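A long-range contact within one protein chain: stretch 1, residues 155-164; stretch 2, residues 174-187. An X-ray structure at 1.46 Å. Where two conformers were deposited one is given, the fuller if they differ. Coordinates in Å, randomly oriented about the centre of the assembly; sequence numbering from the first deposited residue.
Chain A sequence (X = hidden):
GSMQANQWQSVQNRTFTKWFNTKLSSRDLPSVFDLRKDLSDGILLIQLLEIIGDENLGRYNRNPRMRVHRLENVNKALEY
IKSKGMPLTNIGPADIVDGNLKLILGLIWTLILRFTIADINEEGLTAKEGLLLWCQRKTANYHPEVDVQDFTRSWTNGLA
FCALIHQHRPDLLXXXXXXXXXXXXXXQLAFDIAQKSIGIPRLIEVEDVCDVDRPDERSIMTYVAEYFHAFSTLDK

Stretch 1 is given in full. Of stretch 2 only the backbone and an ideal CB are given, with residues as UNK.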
# COMPACT_ATOMS: atom_id res chain seq x y z
N TRP A 155 -14.94 -4.67 -3.57
CA TRP A 155 -14.62 -3.25 -3.47
C TRP A 155 -14.91 -2.42 -4.72
O TRP A 155 -14.82 -1.19 -4.68
CB TRP A 155 -13.10 -3.13 -3.18
CG TRP A 155 -12.74 -3.80 -1.89
CD1 TRP A 155 -12.40 -5.09 -1.72
CD2 TRP A 155 -12.80 -3.21 -0.58
NE1 TRP A 155 -12.21 -5.36 -0.39
CE2 TRP A 155 -12.45 -4.22 0.34
CE3 TRP A 155 -13.10 -1.93 -0.10
CZ2 TRP A 155 -12.40 -4.00 1.71
CZ3 TRP A 155 -13.04 -1.71 1.27
CH2 TRP A 155 -12.66 -2.73 2.15
N THR A 156 -15.32 -3.07 -5.81
CA THR A 156 -15.39 -2.38 -7.10
C THR A 156 -16.63 -1.51 -7.28
O THR A 156 -16.65 -0.68 -8.18
CB THR A 156 -15.25 -3.38 -8.27
OG1 THR A 156 -16.33 -4.32 -8.25
CG2 THR A 156 -13.88 -4.10 -8.20
N ASN A 157 -17.63 -1.64 -6.42
CA ASN A 157 -18.82 -0.78 -6.57
C ASN A 157 -18.80 0.48 -5.70
O ASN A 157 -19.76 1.24 -5.71
CB ASN A 157 -20.13 -1.56 -6.38
CG ASN A 157 -20.42 -1.93 -4.92
OD1 ASN A 157 -19.78 -1.43 -4.01
ND2 ASN A 157 -21.38 -2.79 -4.71
N GLY A 158 -17.71 0.69 -4.96
CA GLY A 158 -17.56 1.91 -4.16
C GLY A 158 -18.17 1.88 -2.77
O GLY A 158 -17.79 2.70 -1.91
N LEU A 159 -19.10 0.97 -2.53
CA LEU A 159 -19.91 1.05 -1.31
C LEU A 159 -19.13 0.64 -0.08
O LEU A 159 -19.35 1.23 1.00
CB LEU A 159 -21.19 0.23 -1.41
CG LEU A 159 -22.22 0.79 -2.38
CD1 LEU A 159 -23.41 -0.18 -2.50
CD2 LEU A 159 -22.70 2.17 -1.96
N ALA A 160 -18.27 -0.36 -0.19
CA ALA A 160 -17.51 -0.78 1.00
C ALA A 160 -16.63 0.37 1.53
O ALA A 160 -16.56 0.59 2.74
CB ALA A 160 -16.67 -2.03 0.73
N PHE A 161 -15.96 1.09 0.63
CA PHE A 161 -15.17 2.25 1.03
C PHE A 161 -16.07 3.28 1.70
O PHE A 161 -15.71 3.81 2.76
CB PHE A 161 -14.43 2.90 -0.14
CG PHE A 161 -13.29 2.09 -0.68
CD1 PHE A 161 -12.17 1.85 0.08
CD2 PHE A 161 -13.32 1.60 -1.98
CE1 PHE A 161 -11.09 1.12 -0.43
CE2 PHE A 161 -12.23 0.88 -2.49
CZ PHE A 161 -11.13 0.64 -1.70
N CYS A 162 -17.22 3.56 1.10
CA CYS A 162 -18.13 4.55 1.69
C CYS A 162 -18.64 4.11 3.05
O CYS A 162 -18.74 4.93 3.97
CB CYS A 162 -19.32 4.83 0.77
SG CYS A 162 -18.88 5.78 -0.73
N ALA A 163 -18.94 2.82 3.20
CA ALA A 163 -19.47 2.30 4.46
C ALA A 163 -18.40 2.38 5.54
O ALA A 163 -18.71 2.73 6.69
CB ALA A 163 -19.93 0.88 4.31
N LEU A 164 -17.15 2.07 5.20
CA LEU A 164 -16.08 2.16 6.19
C LEU A 164 -15.97 3.57 6.73
O LEU A 164 -15.82 3.76 7.93
CB LEU A 164 -14.75 1.74 5.57
CG LEU A 164 -14.46 0.25 5.47
CD1 LEU A 164 -13.12 0.04 4.75
CD2 LEU A 164 -14.41 -0.42 6.82
N UNK A 174 -22.71 10.89 4.34
CA UNK A 174 -24.08 10.44 4.56
C UNK A 174 -24.42 9.25 3.65
O UNK A 174 -24.96 9.42 2.55
CB UNK A 174 -25.06 11.59 4.32
N UNK A 175 -24.14 8.06 4.15
CA UNK A 175 -24.24 6.83 3.37
C UNK A 175 -25.66 6.58 2.82
O UNK A 175 -25.84 6.16 1.68
CB UNK A 175 -23.81 5.64 4.23
N UNK A 176 -26.67 6.84 3.65
CA UNK A 176 -28.04 6.54 3.26
C UNK A 176 -28.56 7.44 2.15
O UNK A 176 -29.56 7.11 1.50
CB UNK A 176 -28.96 6.65 4.48
N UNK A 177 -27.88 8.56 1.92
CA UNK A 177 -28.26 9.49 0.86
C UNK A 177 -27.58 9.18 -0.48
O UNK A 177 -27.92 9.77 -1.50
CB UNK A 177 -27.92 10.92 1.29
N UNK A 178 -26.62 8.25 -0.50
CA UNK A 178 -25.96 7.88 -1.74
C UNK A 178 -26.91 7.22 -2.72
O UNK A 178 -27.81 6.49 -2.32
CB UNK A 178 -24.78 6.95 -1.45
N UNK A 179 -26.68 7.48 -4.01
CA UNK A 179 -27.29 6.70 -5.06
C UNK A 179 -26.39 5.49 -5.23
O UNK A 179 -25.29 5.60 -5.79
CB UNK A 179 -27.45 7.49 -6.36
N UNK A 180 -26.82 4.35 -4.69
CA UNK A 180 -25.99 3.16 -4.64
C UNK A 180 -25.58 2.66 -6.02
O UNK A 180 -24.61 1.91 -6.15
CB UNK A 180 -26.73 2.05 -3.89
N UNK A 181 -26.32 3.06 -7.06
CA UNK A 181 -25.98 2.64 -8.40
C UNK A 181 -24.84 3.46 -9.03
O UNK A 181 -24.27 3.03 -10.02
CB UNK A 181 -27.23 2.73 -9.28
N UNK A 182 -24.50 4.61 -8.44
CA UNK A 182 -23.45 5.44 -9.01
C UNK A 182 -22.10 5.07 -8.42
O UNK A 182 -21.55 5.77 -7.58
CB UNK A 182 -23.75 6.92 -8.77
N UNK A 183 -21.57 3.95 -8.90
CA UNK A 183 -20.34 3.40 -8.37
C UNK A 183 -19.21 4.40 -8.50
O UNK A 183 -18.41 4.55 -7.58
CB UNK A 183 -19.98 2.09 -9.08
N UNK A 184 -19.11 5.09 -9.63
CA UNK A 184 -17.96 5.96 -9.87
C UNK A 184 -18.00 7.20 -8.97
O UNK A 184 -16.98 7.58 -8.37
CB UNK A 184 -17.91 6.38 -11.34
N UNK A 185 -19.17 7.81 -8.85
CA UNK A 185 -19.32 8.97 -7.98
C UNK A 185 -19.09 8.62 -6.51
O UNK A 185 -18.45 9.37 -5.75
CB UNK A 185 -20.71 9.58 -8.16
N UNK A 186 -19.56 7.45 -6.11
CA UNK A 186 -19.41 7.01 -4.72
C UNK A 186 -17.96 6.67 -4.41
O UNK A 186 -17.45 7.01 -3.36
CB UNK A 186 -20.30 5.80 -4.44
N UNK A 187 -17.28 6.00 -5.32
CA UNK A 187 -15.84 5.71 -5.18
C UNK A 187 -15.05 7.00 -5.03
O UNK A 187 -14.17 7.14 -4.17
CB UNK A 187 -15.32 4.92 -6.38

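Position 174 lies out of reach of stretch 1, so the contact sets no demand there; it is Asp-174. At position 175 the CB points toward helix 159-164, 5.1 Å from Cys-162 O, with a gap between it and the helix wide enough for a long apolar or aromatic side chain. Tyr-175 fills it in the t rotamer: CE1 lies 3.8 Å from Leu-159 O and 3.9 Å from Ala-163 CB, and CD1 lies 4.0 Å from Cys-162 CB, so the ring packs against residues about one helical turn apart, Leu-159 on one turn and Cys-162 and Ala-163 on the next.

Positions 176 and 177 have nothing of stretch 1 near their CB atoms, and polar residues are natural; they are Asn-176 and Lys-177. At 178 the CB again points toward stretch 1, where Leu-159 and Cys-162 offer an apolar surface suited to Leu, Ile, Val or Met. Leu-178 brings CD1 to 3.9 Å from Cys-162 CB. Position 179 points away and opens a type I turn, where Asp, Asn or Ser is common; Asp-179 accepts from the backbone N of position 181 through OD1 (3.0 Å).

At 180 the CB points sideways, 4.2 Å from Leu-159 CD1. Any side chain with a methylene stem could cover that methyl, and Lys-180 does so with CD, 3.9 Å from Leu-159 CD1. Position 181 points away, and Lys-181 makes no contact. Position 182 also points away but directly precedes a helix, favouring Asn, Asp, Ser or Thr; Asn-182 caps it, OD1 accepting from the backbone N of position 185 at 3.0 Å.

Position 183 has its CB directed toward stretch 1, 3.5 Å from Asn-157 O. A flat side chain could lie against the Asn-157 stem, though other medium-sized residues would also suit. His-183 places its ring face against Asn-157 CB, 3.5 Å from the centroid, a CH-pi contact. Positions 184 and 185 lie off the contact and are Arg-184 and Ala-185.

At 186 the CB points toward stretch 1, 4.0 Å from Cys-162 SG. A small or medium side chain fits, and a polar one could serve nearby carbonyls. Asn-186 ND2 donates to Asp-179 O (2.9 Å) and to a water (2.7 Å) that in turn donates to Asn-157 O and Lys-180 O, bridging the stretches where no direct hydrogen bond does.

At 187 the CB points sideways, 4.4 Å from Gly-158 CA, and a long flexible apolar chain could reach the turn beyond. Met-187, one of two deposited conformers, curls back with CE 3.4 Å from Trp-155 O and SD 3.6 Å from Phe-161 CD2.

Stretch 2 174-187: DYNKLDKKNHRANM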
# COMPACT_ATOMS: atom_id res chain seq x y z
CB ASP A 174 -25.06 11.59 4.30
CG ASP A 174 -26.49 11.24 4.65
OD1 ASP A 174 -26.77 10.06 4.95
OD2 ASP A 174 -27.34 12.16 4.61
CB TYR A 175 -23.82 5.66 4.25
CG TYR A 175 -23.79 4.34 3.53
CD1 TYR A 175 -22.64 3.94 2.85
CD2 TYR A 175 -24.90 3.52 3.49
CE1 TYR A 175 -22.61 2.74 2.17
CE2 TYR A 175 -24.88 2.33 2.82
CZ TYR A 175 -23.74 1.94 2.16
OH TYR A 175 -23.73 0.75 1.48
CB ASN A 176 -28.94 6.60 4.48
CG ASN A 176 -28.56 5.56 5.51
OD1 ASN A 176 -28.25 4.42 5.16
ND2 ASN A 176 -28.55 5.95 6.78
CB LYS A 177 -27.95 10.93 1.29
CG LYS A 177 -29.18 11.76 1.64
CD LYS A 177 -29.87 12.29 0.38
CE LYS A 177 -31.02 13.23 0.72
NZ LYS A 177 -31.44 14.06 -0.45
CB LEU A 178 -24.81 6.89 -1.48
CG LEU A 178 -23.70 7.36 -0.55
CD1 LEU A 178 -22.75 6.22 -0.30
CD2 LEU A 178 -22.96 8.53 -1.16
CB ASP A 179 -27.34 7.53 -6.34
CG ASP A 179 -27.70 6.70 -7.57
OD1 ASP A 179 -28.06 5.50 -7.44
OD2 ASP A 179 -27.61 7.27 -8.68
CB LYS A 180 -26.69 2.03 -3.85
CG LYS A 180 -26.81 2.29 -2.36
CD LYS A 180 -26.99 0.99 -1.56
CE LYS A 180 -26.93 1.23 -0.05
NZ LYS A 180 -27.96 2.23 0.40
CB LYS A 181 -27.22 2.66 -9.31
CG LYS A 181 -27.68 1.30 -9.87
CD LYS A 181 -27.51 0.11 -8.92
CE LYS A 181 -27.87 -1.21 -9.59
NZ LYS A 181 -27.25 -2.36 -8.87
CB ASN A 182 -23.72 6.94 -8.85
CG ASN A 182 -22.89 7.78 -9.82
OD1 ASN A 182 -21.80 7.36 -10.28
ND2 ASN A 182 -23.42 8.95 -10.16
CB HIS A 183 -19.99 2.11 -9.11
CG HIS A 183 -21.03 1.04 -8.97
ND1 HIS A 183 -20.95 -0.16 -9.64
CD2 HIS A 183 -22.17 1.00 -8.24
CE1 HIS A 183 -22.00 -0.90 -9.33
NE2 HIS A 183 -22.76 -0.22 -8.49
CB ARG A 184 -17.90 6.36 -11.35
CG ARG A 184 -16.58 7.05 -11.75
CD ARG A 184 -16.29 6.89 -13.25
NE ARG A 184 -16.35 5.49 -13.68
CZ ARG A 184 -15.31 4.67 -13.85
NH1 ARG A 184 -14.06 5.09 -13.64
NH2 ARG A 184 -15.51 3.42 -14.23
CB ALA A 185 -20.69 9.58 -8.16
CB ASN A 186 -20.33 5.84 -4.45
CG ASN A 186 -21.79 6.25 -4.50
OD1 ASN A 186 -22.11 7.45 -4.43
ND2 ASN A 186 -22.68 5.27 -4.56
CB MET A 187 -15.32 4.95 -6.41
CG MET A 187 -13.92 4.33 -6.24
SD MET A 187 -13.96 2.81 -5.29
CE MET A 187 -14.71 1.70 -6.48
O HOH W 1 -22.03 2.71 -5.29
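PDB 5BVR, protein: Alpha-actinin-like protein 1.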